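Local coordinates for putative lipase (Bacteroides thetaiotaomicron VPI-5482, PDB 3BZW), which probably acts as a GDSL-like esterase or lipase of the SGNH hydrolase superfamily, perhaps hydrolysing lysophospholipids, although its natural substrate is not established, at residues D100-V105 / L169-A174. Sequence-based numbering, arbitrary orientation.
Sequences DYNSSV and LHRSLA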
# COMPACT_ATOMS: atom_id res chain seq x y z
N ASP A 100 32.15 6.73 -9.28
CA ASP A 100 31.82 7.10 -7.90
C ASP A 100 31.24 5.84 -7.26
O ASP A 100 31.50 5.54 -6.09
CB ASP A 100 30.79 8.23 -7.87
CG ASP A 100 31.38 9.55 -8.33
OD1 ASP A 100 31.72 10.39 -7.47
OD2 ASP A 100 31.50 9.75 -9.56
N TYR A 101 30.46 5.10 -8.03
CA TYR A 101 29.87 3.86 -7.53
C TYR A 101 30.99 2.86 -7.22
O TYR A 101 31.08 2.33 -6.11
CB TYR A 101 28.93 3.24 -8.56
CG TYR A 101 28.70 1.75 -8.36
CD1 TYR A 101 27.90 1.27 -7.32
CD2 TYR A 101 29.34 0.82 -9.18
CE1 TYR A 101 27.75 -0.11 -7.10
CE2 TYR A 101 29.20 -0.55 -8.97
CZ TYR A 101 28.41 -1.01 -7.94
OH TYR A 101 28.29 -2.36 -7.75
N ASN A 102 31.86 2.63 -8.20
CA ASN A 102 32.95 1.69 -8.03
C ASN A 102 33.90 2.05 -6.89
O ASN A 102 34.42 1.17 -6.21
CB ASN A 102 33.75 1.56 -9.33
CG ASN A 102 34.86 0.54 -9.23
OD1 ASN A 102 36.03 0.85 -9.50
ND2 ASN A 102 34.51 -0.68 -8.85
N SER A 103 34.09 3.35 -6.67
CA SER A 103 35.00 3.80 -5.61
C SER A 103 34.33 3.99 -4.25
O SER A 103 34.90 4.59 -3.34
CB SER A 103 35.69 5.09 -6.06
OG SER A 103 36.46 4.86 -7.23
N SER A 104 33.11 3.47 -4.13
CA SER A 104 32.34 3.55 -2.88
C SER A 104 32.20 4.95 -2.29
O SER A 104 32.40 5.13 -1.09
CB SER A 104 32.95 2.61 -1.83
OG SER A 104 33.01 1.28 -2.31
N VAL A 105 31.87 5.92 -3.13
CA VAL A 105 31.67 7.29 -2.67
C VAL A 105 30.31 7.37 -1.99
O VAL A 105 29.28 7.14 -2.63
CB VAL A 105 31.68 8.30 -3.85
CG1 VAL A 105 31.40 9.71 -3.34
CG2 VAL A 105 33.02 8.26 -4.57
N LEU A 169 25.67 4.14 -17.44
CA LEU A 169 25.15 2.94 -18.09
C LEU A 169 25.16 1.74 -17.16
O LEU A 169 25.91 1.71 -16.19
CB LEU A 169 26.01 2.59 -19.32
CG LEU A 169 26.22 3.67 -20.37
CD1 LEU A 169 27.18 3.16 -21.44
CD2 LEU A 169 24.88 4.06 -20.98
N HIS A 170 24.32 0.74 -17.45
CA HIS A 170 24.30 -0.48 -16.66
C HIS A 170 25.70 -1.04 -16.83
O HIS A 170 26.35 -0.79 -17.84
CB HIS A 170 23.24 -1.46 -17.18
CG HIS A 170 21.87 -1.23 -16.62
ND1 HIS A 170 21.06 -0.20 -17.05
CD2 HIS A 170 21.20 -1.85 -15.62
CE1 HIS A 170 19.94 -0.20 -16.34
NE2 HIS A 170 20.01 -1.19 -15.46
N ARG A 171 26.17 -1.80 -15.85
CA ARG A 171 27.53 -2.32 -15.90
C ARG A 171 27.67 -3.71 -15.30
O ARG A 171 26.95 -4.06 -14.37
CB ARG A 171 28.43 -1.37 -15.13
CG ARG A 171 27.89 -1.02 -13.75
CD ARG A 171 28.85 -0.15 -12.97
NE ARG A 171 30.03 -0.90 -12.58
CZ ARG A 171 31.22 -0.35 -12.35
NH1 ARG A 171 31.39 0.96 -12.48
NH2 ARG A 171 32.24 -1.12 -12.00
N SER A 172 28.61 -4.48 -15.83
CA SER A 172 28.85 -5.82 -15.32
C SER A 172 30.30 -5.95 -14.87
O SER A 172 30.99 -4.94 -14.67
CB SER A 172 28.50 -6.88 -16.37
OG SER A 172 28.58 -8.18 -15.80
N LEU A 173 30.78 -7.18 -14.72
CA LEU A 173 32.14 -7.41 -14.23
C LEU A 173 33.26 -6.80 -15.06
O LEU A 173 33.16 -6.65 -16.27
CB LEU A 173 32.37 -8.92 -14.08
CG LEU A 173 32.48 -9.75 -15.36
CD1 LEU A 173 33.93 -9.77 -15.83
CD2 LEU A 173 32.02 -11.17 -15.09
N ALA A 174 34.34 -6.45 -14.37
CA ALA A 174 35.53 -5.88 -15.01
C ALA A 174 36.75 -6.30 -14.20
O ALA A 174 36.78 -6.15 -12.98
CB ALA A 174 35.43 -4.36 -15.08
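Arg171 reaches across to the end of helix 98-102 and lays one face of its guanidinium against the rim of the Tyr101 ring. Tyr101 CD2 sits 3.7 Å above the guanidinium plane, displaced toward its margin, and Tyr101 CE2 comes 3.7 Å from Arg171 NE. The two planes are inclined by 66° and Arg171 CZ lies in the ring plane at its edge, which excludes a parallel cation-pi stack. Asn102 adds a looser touch, its ND2 3.9 Å from Arg171 NH2; the planes differ by 24°, but ND2 approaches obliquely and the side chains cross at about a right angle, so this is no stack. With Arg171 CG between the backbone N and the carbonyl carbon (chi1 50°), the chain runs extended at chi2, then bends at chi3, bringing the guanidinium to both neighbours. Tyr101 OH bonds to the carbonyl of Tyr187. The helix probably starts in the Gly-x-Asn-Asp block of SGNH hydrolases and ends in a Schellman motif, Ser104 being C-prime. A leucine in place of Arg171 would probably leave Gln182 and Thr98 without donors and the Tyr101 edge less well covered. The contact is van der Waals packing, with hydrogen bonds of Arg171 NH1 and NH2 made to Thr98 and Gln182.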